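Local coordinates for surface-associated protein CshB (Streptococcus gordonii, PDB 6YZG), which probably helps the bacterium adhere to host fibronectin as a cell-wall-anchored adhesin, this fragment containing its second non-repetitive domain, at residues Trp1-Trp10 with Lys107-Pro115; Leu42-Lys52 with Thr63-Gly71. One frame throughout, in Å; residues are numbered along the deposited sequence. Where two conformers were deposited one is given.

Contact 1. Residues Trp1-Trp10 with Lys107-Pro115; sequences WLDFSDSASW and KRKTQLVYP
D3 and S5 meet the aliphatic start of K109. D3 has CG anti to its backbone N (chi1 -179°), and its OD1 accepts twice from S5: from OG at 2.6 Å, on the syn lone pair, and from the backbone N, above the carboxylate plane. The second bond closes an Asx turn. S5 OG then lies 3.4 Å from K109 CG, so the hydroxyl bonded to the aspartate also packs alongside methylenes. S5 N gives a further, weak bond to K109 O. The extended K109 chain passes D3 obliquely, and K109 NZ stays 4.6 Å from D3 OD2: the opposite charges are near but form no salt bridge. Deeper in, L112 CD1 lies over one face of the F4 ring, offset toward its rim, while L2 CB sits over the opposite face. L112 CG is anti to the backbone N (chi1 -163°), which carries CD1 both to that face and to W10 CZ2, 3.9 Å away. The W10 indole is fixed in turn by NE1, which donates to F4 O at 2.8 Å almost straight (173°) and with the oxygen nearly in the ring plane. At the other end T110 CG2 touches W1 CB, and T110 CA makes a CA-H...O contact of 3.3 Å with L2 O. Water 1 lies within hydrogen-bonding distance of L2 O and T110 O, bridging the backbones. D3 OD1, gripped by two S5 donors, thus fixes the turn that packs on K109, while the F4-L112-W10 cluster continues into F25 and the second subunit, where M258 packs on F4 and backbone bonds come from L2 and L112.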
loop_
_atom_site.group_PDB
_atom_site.type_symbol
_atom_site.label_atom_id
_atom_site.label_comp_id
_atom_site.label_asym_id
_atom_site.label_seq_id
_atom_site.Cartn_x
_atom_site.Cartn_y
_atom_site.Cartn_z
ATOM N N TRP A 1 9.977 -12.067 18.619
ATOM C CA TRP A 1 10.703 -11.411 17.471
ATOM C C TRP A 1 12.072 -10.925 17.940
ATOM O O TRP A 1 12.178 -10.219 18.997
ATOM C CB TRP A 1 9.987 -10.214 16.829
ATOM C CG TRP A 1 8.720 -10.542 16.117
ATOM C CD1 TRP A 1 7.467 -10.208 16.559
ATOM C CD2 TRP A 1 8.550 -11.341 14.935
ATOM N NE1 TRP A 1 6.546 -10.707 15.695
ATOM C CE2 TRP A 1 7.161 -11.439 14.705
ATOM C CE3 TRP A 1 9.412 -12.000 14.052
ATOM C CZ2 TRP A 1 6.636 -12.079 13.568
ATOM C CZ3 TRP A 1 8.894 -12.674 12.963
ATOM C CH2 TRP A 1 7.517 -12.753 12.743
ATOM N N LEU A 2 13.120 -11.207 17.213
ATOM C CA LEU A 2 14.479 -10.731 17.586
ATOM C C LEU A 2 14.581 -9.233 17.444
ATOM O O LEU A 2 14.152 -8.637 16.452
ATOM C CB LEU A 2 15.519 -11.417 16.723
ATOM C CG LEU A 2 15.632 -12.935 16.881
ATOM C CD1 LEU A 2 16.655 -13.492 15.948
ATOM C CD2 LEU A 2 15.902 -13.349 18.330
ATOM N N ASP A 3 15.248 -8.628 18.443
ATOM C CA ASP A 3 15.595 -7.196 18.475
ATOM C C ASP A 3 16.959 -7.014 17.857
ATOM O O ASP A 3 18.002 -7.142 18.508
ATOM C CB ASP A 3 15.548 -6.636 19.904
ATOM C CG ASP A 3 15.872 -5.159 19.958
ATOM O OD1 ASP A 3 16.157 -4.570 18.959
ATOM O OD2 ASP A 3 15.863 -4.611 21.130
ATOM N N PHE A 4 16.986 -6.763 16.556
ATOM C CA PHE A 4 18.240 -6.577 15.848
ATOM C C PHE A 4 18.897 -5.255 16.170
ATOM O O PHE A 4 20.089 -5.051 15.764
ATOM C CB PHE A 4 17.976 -6.727 14.359
ATOM C CG PHE A 4 17.572 -8.113 13.923
ATOM C CD1 PHE A 4 18.426 -9.205 14.190
ATOM C CD2 PHE A 4 16.370 -8.361 13.262
ATOM C CE1 PHE A 4 18.083 -10.496 13.769
ATOM C CE2 PHE A 4 16.033 -9.660 12.914
ATOM C CZ PHE A 4 16.893 -10.698 13.130
ATOM N N SER A 5 18.237 -4.371 16.898
ATOM C CA SER A 5 18.815 -3.039 17.228
ATOM C C SER A 5 19.753 -3.156 18.427
ATOM O O SER A 5 20.428 -2.129 18.717
ATOM C CB SER A 5 17.738 -1.998 17.503
ATOM O OG SER A 5 17.201 -2.163 18.824
ATOM N N ASP A 6 19.727 -4.259 19.184
ATOM C CA ASP A 6 20.583 -4.397 20.397
ATOM C C ASP A 6 22.037 -4.567 19.951
ATOM O O ASP A 6 22.431 -5.622 19.453
ATOM C CB ASP A 6 20.081 -5.559 21.235
ATOM C CG ASP A 6 20.850 -5.713 22.529
ATOM O OD1 ASP A 6 20.498 -5.029 23.456
ATOM O OD2 ASP A 6 21.760 -6.581 22.603
ATOM N N SER A 7 22.851 -3.505 19.993
ATOM C CA SER A 7 24.198 -3.535 19.400
ATOM C C SER A 7 25.070 -4.607 20.051
ATOM O O SER A 7 25.863 -5.206 19.358
ATOM C CB SER A 7 24.837 -2.145 19.520
ATOM O OG SER A 7 24.853 -1.767 20.878
ATOM N N ALA A 8 24.916 -4.886 21.332
ATOM C CA ALA A 8 25.763 -5.868 22.035
ATOM C C ALA A 8 25.445 -7.317 21.617
ATOM O O ALA A 8 26.233 -8.231 21.889
ATOM C CB ALA A 8 25.610 -5.698 23.521
ATOM N N SER A 9 24.347 -7.540 20.875
ATOM C CA SER A 9 23.980 -8.890 20.388
ATOM C C SER A 9 24.826 -9.250 19.148
ATOM O O SER A 9 24.878 -10.443 18.808
ATOM C CB SER A 9 22.543 -8.997 20.021
ATOM O OG SER A 9 21.688 -8.820 21.142
ATOM N N TRP A 10 25.453 -8.297 18.493
ATOM C CA TRP A 10 26.223 -8.483 17.267
ATOM C C TRP A 10 27.709 -8.617 17.536
ATOM O O TRP A 10 28.241 -7.843 18.384
ATOM C CB TRP A 10 25.993 -7.340 16.294
ATOM C CG TRP A 10 24.576 -7.243 15.804
ATOM C CD1 TRP A 10 23.597 -6.397 16.241
ATOM C CD2 TRP A 10 24.023 -7.971 14.707
ATOM N NE1 TRP A 10 22.453 -6.593 15.495
ATOM C CE2 TRP A 10 22.674 -7.532 14.548
ATOM C CE3 TRP A 10 24.510 -8.955 13.872
ATOM C CZ2 TRP A 10 21.828 -8.113 13.578
ATOM C CZ3 TRP A 10 23.694 -9.522 12.921
ATOM C CH2 TRP A 10 22.368 -9.099 12.766
ATOM N N LYS A 107 8.857 -0.814 15.897
ATOM C CA LYS A 107 8.733 -1.589 14.642
ATOM C C LYS A 107 10.110 -1.661 13.975
ATOM O O LYS A 107 10.434 -2.705 13.505
ATOM C CB LYS A 107 7.686 -0.985 13.710
ATOM C CG LYS A 107 6.268 -1.167 14.242
ATOM C CD LYS A 107 5.159 -0.996 13.238
ATOM C CE LYS A 107 4.659 0.429 13.084
ATOM N NZ LYS A 107 4.102 0.643 11.726
ATOM N N ARG A 108 10.907 -0.602 14.029
ATOM C CA ARG A 108 12.240 -0.630 13.391
ATOM C C ARG A 108 13.127 -1.633 14.153
ATOM O O ARG A 108 13.953 -2.224 13.502
ATOM C CB ARG A 108 12.876 0.768 13.329
ATOM C CG ARG A 108 12.255 1.680 12.281
ATOM C CD ARG A 108 12.784 1.405 10.879
ATOM N NE ARG A 108 11.933 1.957 9.830
ATOM C CZ ARG A 108 12.015 3.196 9.339
ATOM N NH1 ARG A 108 11.185 3.578 8.380
ATOM N NH2 ARG A 108 12.912 4.053 9.802
ATOM N N LYS A 109 12.953 -1.769 15.474
ATOM C CA LYS A 109 13.946 -2.534 16.266
ATOM C C LYS A 109 13.968 -4.001 15.789
ATOM O O LYS A 109 15.073 -4.598 15.803
ATOM C CB LYS A 109 13.634 -2.488 17.751
ATOM C CG LYS A 109 13.974 -1.178 18.444
ATOM C CD LYS A 109 13.599 -1.333 19.903
ATOM C CE LYS A 109 13.916 -0.144 20.781
ATOM N NZ LYS A 109 13.858 -0.560 22.206
ATOM N N THR A 110 12.827 -4.556 15.399
ATOM C CA THR A 110 12.728 -5.970 15.019
ATOM C C THR A 110 12.927 -6.146 13.510
ATOM O O THR A 110 12.641 -7.241 13.014
ATOM C CB THR A 110 11.416 -6.530 15.546
ATOM O OG1 THR A 110 10.418 -5.686 14.977
ATOM C CG2 THR A 110 11.382 -6.559 17.064
ATOM N N GLN A 111 13.554 -5.211 12.828
ATOM C CA GLN A 111 13.753 -5.347 11.377
ATOM C C GLN A 111 15.230 -5.405 11.037
ATOM O O GLN A 111 16.021 -4.536 11.509
ATOM C CB GLN A 111 13.101 -4.174 10.659
ATOM C CG GLN A 111 11.616 -4.249 10.640
ATOM C CD GLN A 111 10.983 -3.119 9.886
ATOM O OE1 GLN A 111 11.671 -2.219 9.402
ATOM N NE2 GLN A 111 9.678 -3.181 9.850
ATOM N N LEU A 112 15.616 -6.274 10.120
ATOM C CA LEU A 112 16.925 -6.259 9.476
ATOM C C LEU A 112 16.766 -5.672 8.077
ATOM O O LEU A 112 15.870 -6.080 7.364
ATOM C CB LEU A 112 17.458 -7.680 9.429
ATOM C CG LEU A 112 18.949 -7.820 9.161
ATOM C CD1 LEU A 112 19.739 -7.386 10.405
ATOM C CD2 LEU A 112 19.289 -9.243 8.754
ATOM N N VAL A 113 17.556 -4.656 7.763
ATOM C CA VAL A 113 17.316 -3.892 6.521
ATOM C C VAL A 113 18.592 -3.747 5.691
ATOM O O VAL A 113 19.634 -4.011 6.146
ATOM C CB VAL A 113 16.754 -2.496 6.869
ATOM C CG1 VAL A 113 15.369 -2.551 7.498
ATOM C CG2 VAL A 113 17.712 -1.711 7.753
ATOM N N TYR A 114 18.401 -3.333 4.451
ATOM C CA TYR A 114 19.482 -3.013 3.480
ATOM C C TYR A 114 19.123 -1.577 3.131
ATOM O O TYR A 114 18.362 -1.403 2.215
ATOM C CB TYR A 114 19.408 -3.975 2.297
ATOM C CG TYR A 114 20.622 -4.016 1.414
ATOM C CD1 TYR A 114 21.851 -4.416 1.901
ATOM C CD2 TYR A 114 20.505 -3.726 0.072
ATOM C CE1 TYR A 114 22.939 -4.514 1.069
ATOM C CE2 TYR A 114 21.585 -3.801 -0.768
ATOM C CZ TYR A 114 22.804 -4.206 -0.269
ATOM O OH TYR A 114 23.861 -4.300 -1.088
ATOM N N PRO A 115 19.637 -0.597 3.900
ATOM C CA PRO A 115 19.066 0.734 3.941
ATOM C C PRO A 115 19.232 1.756 2.818
ATOM O O PRO A 115 19.472 2.872 3.085
ATOM C CB PRO A 115 19.503 1.221 5.325
ATOM C CG PRO A 115 20.861 0.664 5.444
ATOM C CD PRO A 115 20.741 -0.732 4.844
HETATM O O HOH W 1 12.642 -9.693 14.102
#

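Contact 2. Residues Leu42-Lys52 with Thr63-Gly71; sequences LKPFNSTEIYK and TYDPDAENG. Unlike the reference sequence in segment 63-71: D65 (reference Asn).
Y64 has CG anti to its backbone N (chi1 166°), as has K52 (chi1 177°), and these torsions lay the extended lysine chain obliquely across the tyrosine ring. K52 CB stands 3.5 Å from the Y64 ring centroid, only 9° off the normal, a CH-pi contact; P66 CD lies over the opposite face. Y51, also anti, sends its OH to donate to T63 OG1 at 2.6 Å and presents its ring edge to Y64 N. Between these side chains D65 N donates to N46 O at 3.1 Å, nearly straight. A68 CB packs against P44 CG at 3.8 Å. K43, bent at chi4, brings NZ to A68 O at 2.8 Å, arriving from above the carbonyl plane. N70 ND2 lies 3.7 Å from L42 CB. Waters 2, 3 and 4 bridge the segments, water 4 in the plane of the Y64 ring linking Y64 OH to S47 O; water 5 binds S47 O weakly. T48 OG1 accepts from Y51 N and thus caps helix 49-55, while D65 OD1 closes an Asx turn with D67 N. The 63-71 loop lies along K43-P44, the 3-10 turn 45-47 and the start of helix 49-55. At its N70 end OD1 accepts from G122 N of strand 119-131, to which N46 OD1 adds a second tie through N120 ND2. Y51 OH also bonds D206 N, and F45 meets Y210 of its own chain and Y249 of the second subunit edge-to-face.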
loop_
_atom_site.group_PDB
_atom_site.type_symbol
_atom_site.label_atom_id
_atom_site.label_comp_id
_atom_site.label_asym_id
_atom_site.label_seq_id
_atom_site.Cartn_x
_atom_site.Cartn_y
_atom_site.Cartn_z
ATOM N N LEU A 42 25.933 -13.649 1.728
ATOM C CA LEU A 42 25.301 -12.367 1.418
ATOM C C LEU A 42 25.228 -12.275 -0.116
ATOM O O LEU A 42 26.115 -11.637 -0.785
ATOM C CB LEU A 42 26.090 -11.195 2.029
ATOM C CG LEU A 42 25.994 -11.131 3.539
ATOM C CD1 LEU A 42 27.188 -10.411 4.154
ATOM C CD2 LEU A 42 24.702 -10.447 3.950
ATOM N N LYS A 43 24.190 -12.851 -0.662
ATOM C CA LYS A 43 24.018 -12.953 -2.112
ATOM C C LYS A 43 22.550 -12.917 -2.441
ATOM O O LYS A 43 21.674 -13.350 -1.663
ATOM C CB LYS A 43 24.640 -14.218 -2.690
ATOM C CG LYS A 43 26.159 -14.298 -2.631
ATOM C CD LYS A 43 26.693 -15.389 -3.647
ATOM C CE LYS A 43 28.173 -15.305 -3.959
ATOM N NZ LYS A 43 28.612 -13.945 -4.376
ATOM N N PRO A 44 22.208 -12.352 -3.626
ATOM C CA PRO A 44 20.807 -12.265 -4.033
ATOM C C PRO A 44 20.248 -13.548 -4.675
ATOM O O PRO A 44 20.937 -14.518 -4.884
ATOM C CB PRO A 44 20.835 -11.134 -5.050
ATOM C CG PRO A 44 22.183 -11.339 -5.730
ATOM C CD PRO A 44 23.121 -11.655 -4.569
ATOM N N PHE A 45 18.936 -13.555 -4.827
ATOM C CA PHE A 45 18.200 -14.793 -5.183
ATOM C C PHE A 45 18.662 -15.325 -6.561
ATOM O O PHE A 45 18.639 -16.546 -6.763
ATOM C CB PHE A 45 16.706 -14.549 -5.171
ATOM C CG PHE A 45 15.834 -15.763 -5.292
ATOM C CD1 PHE A 45 15.768 -16.709 -4.280
ATOM C CD2 PHE A 45 15.118 -15.963 -6.450
ATOM C CE1 PHE A 45 14.922 -17.791 -4.443
ATOM C CE2 PHE A 45 14.293 -17.074 -6.618
ATOM C CZ PHE A 45 14.205 -17.971 -5.591
ATOM N N ASN A 46 19.068 -14.470 -7.464
ATOM C CA ASN A 46 19.544 -14.870 -8.831
ATOM C C ASN A 46 20.871 -15.621 -8.742
ATOM O O ASN A 46 21.316 -16.127 -9.789
ATOM C CB ASN A 46 19.630 -13.644 -9.728
ATOM C CG ASN A 46 20.480 -12.519 -9.195
ATOM O OD1 ASN A 46 20.215 -12.047 -8.104
ATOM N ND2 ASN A 46 21.461 -11.986 -9.931
ATOM N N SER A 47 21.470 -15.762 -7.580
ATOM C CA SER A 47 22.671 -16.590 -7.352
ATOM C C SER A 47 22.351 -17.969 -6.820
ATOM O O SER A 47 23.334 -18.741 -6.601
ATOM C CB SER A 47 23.650 -15.933 -6.408
ATOM O OG SER A 47 23.205 -15.944 -5.066
ATOM N N THR A 48 21.097 -18.255 -6.527
ATOM C CA THR A 48 20.767 -19.534 -5.845
ATOM C C THR A 48 20.511 -20.698 -6.806
ATOM O O THR A 48 20.147 -20.480 -7.909
ATOM C CB THR A 48 19.532 -19.388 -4.941
ATOM O OG1 THR A 48 18.378 -19.112 -5.739
ATOM C CG2 THR A 48 19.687 -18.294 -3.912
ATOM N N GLU A 49 20.672 -21.910 -6.297
ATOM C CA GLU A 49 20.350 -23.133 -7.076
ATOM C C GLU A 49 18.838 -23.182 -7.329
ATOM O O GLU A 49 18.456 -23.698 -8.304
ATOM C CB GLU A 49 20.805 -24.392 -6.343
ATOM C CG GLU A 49 22.297 -24.466 -6.217
ATOM C CD GLU A 49 23.081 -25.072 -7.360
ATOM O OE1 GLU A 49 22.490 -25.707 -8.217
ATOM O OE2 GLU A 49 24.321 -24.948 -7.327
ATOM N N ILE A 50 18.038 -22.634 -6.414
ATOM C CA ILE A 50 16.581 -22.537 -6.621
ATOM C C ILE A 50 16.319 -21.806 -7.953
ATOM O O ILE A 50 15.568 -22.255 -8.803
ATOM C CB ILE A 50 15.868 -21.863 -5.441
ATOM C CG1 ILE A 50 16.075 -22.605 -4.104
ATOM C CG2 ILE A 50 14.419 -21.669 -5.798
ATOM C CD1 ILE A 50 15.988 -21.654 -2.954
ATOM N N TYR A 51 16.920 -20.629 -8.080
ATOM C CA TYR A 51 16.729 -19.794 -9.277
ATOM C C TYR A 51 17.352 -20.499 -10.533
ATOM O O TYR A 51 16.680 -20.485 -11.561
ATOM C CB TYR A 51 17.385 -18.430 -9.020
ATOM C CG TYR A 51 17.236 -17.483 -10.174
ATOM C CD1 TYR A 51 16.118 -16.664 -10.337
ATOM C CD2 TYR A 51 18.245 -17.423 -11.143
ATOM C CE1 TYR A 51 16.014 -15.761 -11.365
ATOM C CE2 TYR A 51 18.141 -16.522 -12.184
ATOM C CZ TYR A 51 17.047 -15.686 -12.282
ATOM O OH TYR A 51 16.954 -14.837 -13.381
ATOM N N LYS A 52 18.521 -21.076 -10.342
ATOM C CA LYS A 52 19.197 -21.860 -11.448
ATOM C C LYS A 52 18.194 -22.851 -12.011
ATOM O O LYS A 52 17.974 -22.901 -13.260
ATOM C CB LYS A 52 20.441 -22.540 -10.920
ATOM C CG LYS A 52 21.125 -23.395 -11.981
ATOM C CD LYS A 52 22.177 -24.256 -11.432
ATOM C CE LYS A 52 23.016 -24.843 -12.560
ATOM N NZ LYS A 52 23.923 -25.881 -12.018
ATOM N N THR A 63 20.852 -15.846 -16.973
ATOM C CA THR A 63 20.720 -14.843 -15.871
ATOM C C THR A 63 21.090 -15.485 -14.527
ATOM O O THR A 63 21.215 -14.760 -13.561
ATOM C CB THR A 63 19.322 -14.250 -15.771
ATOM O OG1 THR A 63 18.355 -15.281 -15.558
ATOM C CG2 THR A 63 18.915 -13.490 -17.036
ATOM N N TYR A 64 21.166 -16.801 -14.446
ATOM C CA TYR A 64 21.712 -17.411 -13.219
ATOM C C TYR A 64 23.144 -16.997 -13.039
ATOM O O TYR A 64 23.978 -17.228 -13.979
ATOM C CB TYR A 64 21.561 -18.922 -13.234
ATOM C CG TYR A 64 22.393 -19.624 -12.185
ATOM C CD1 TYR A 64 22.185 -19.427 -10.826
ATOM C CD2 TYR A 64 23.391 -20.506 -12.560
ATOM C CE1 TYR A 64 22.947 -20.085 -9.879
ATOM C CE2 TYR A 64 24.124 -21.204 -11.628
ATOM C CZ TYR A 64 23.874 -21.023 -10.280
ATOM O OH TYR A 64 24.606 -21.642 -9.301
ATOM N N ASP A 65 23.498 -16.392 -11.924
ATOM C CA ASP A 65 24.864 -15.871 -11.720
ATOM C C ASP A 65 25.294 -16.295 -10.323
ATOM O O ASP A 65 24.981 -15.588 -9.337
ATOM C CB ASP A 65 24.869 -14.347 -11.856
ATOM C CG ASP A 65 26.252 -13.771 -11.669
ATOM O OD1 ASP A 65 27.192 -14.580 -11.450
ATOM O OD2 ASP A 65 26.377 -12.518 -11.707
ATOM N N PRO A 66 26.017 -17.426 -10.136
ATOM C CA PRO A 66 26.401 -17.852 -8.797
ATOM C C PRO A 66 27.351 -16.874 -8.120
ATOM O O PRO A 66 27.492 -16.969 -6.913
ATOM C CB PRO A 66 27.020 -19.240 -9.005
ATOM C CG PRO A 66 27.525 -19.184 -10.420
ATOM C CD PRO A 66 26.524 -18.332 -11.181
ATOM N N ASP A 67 27.972 -15.981 -8.884
ATOM C CA ASP A 67 28.926 -14.952 -8.371
ATOM C C ASP A 67 28.266 -13.575 -8.141
ATOM O O ASP A 67 28.955 -12.604 -7.778
ATOM C CB ASP A 67 30.120 -14.820 -9.320
ATOM C CG ASP A 67 30.894 -16.118 -9.440
ATOM O OD1 ASP A 67 31.047 -16.791 -8.416
ATOM O OD2 ASP A 67 31.218 -16.479 -10.575
ATOM N N ALA A 68 26.933 -13.520 -8.246
ATOM C CA ALA A 68 26.210 -12.264 -7.998
ATOM C C ALA A 68 26.443 -11.790 -6.566
ATOM O O ALA A 68 26.546 -12.589 -5.659
ATOM C CB ALA A 68 24.744 -12.442 -8.268
ATOM N N GLU A 69 26.459 -10.489 -6.389
ATOM C CA GLU A 69 26.692 -9.826 -5.102
ATOM C C GLU A 69 25.457 -8.984 -4.762
ATOM O O GLU A 69 24.743 -8.528 -5.679
ATOM C CB GLU A 69 27.925 -8.910 -5.159
ATOM C CG GLU A 69 29.238 -9.651 -5.345
ATOM C CD GLU A 69 30.433 -8.721 -5.513
ATOM O OE1 GLU A 69 30.633 -7.854 -4.632
ATOM O OE2 GLU A 69 31.140 -8.828 -6.544
ATOM N N ASN A 70 25.213 -8.759 -3.487
ATOM C CA ASN A 70 24.192 -7.801 -3.024
ATOM C C ASN A 70 24.469 -6.436 -3.636
ATOM O O ASN A 70 25.641 -6.002 -3.653
ATOM C CB ASN A 70 24.115 -7.722 -1.517
ATOM C CG ASN A 70 23.508 -8.979 -0.922
ATOM O OD1 ASN A 70 22.893 -9.803 -1.614
ATOM N ND2 ASN A 70 23.626 -9.046 0.403
ATOM N N GLY A 71 23.455 -5.750 -4.086
ATOM C CA GLY A 71 23.687 -4.372 -4.526
ATOM C C GLY A 71 22.430 -3.799 -5.137
ATOM O O GLY A 71 21.311 -4.245 -4.867
HETATM O O HOH W 2 27.246 -9.638 -1.670
HETATM O O HOH W 3 21.722 -12.334 -12.804
HETATM O O HOH W 4 24.280 -21.342 -6.688
HETATM O O HOH W 5 26.554 -19.007 -5.379
#

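Overall arrangement
Contacts 1 and 2 belong to the same non-repetitive domain, with centres about 25 Å apart. Along the chain, 42-52 and 63-71 both fall between the two partners of contact 1. They meet directly at one place: Y114 OH, at the end of 107-115, packs 3.4 Å from G71 N, and its side chain touches N70. Strand 119-131 is a shared neighbour, since L112 of contact 1 rests on F125 and L42 of contact 2 on V123, while Y114 and W121 stack. Both contacts also reach the second subunit, contact 1 through F4, and segment 42-52 through F45 and T48, both on Y249 of that subunit. No ligand-binding role is established for either contact.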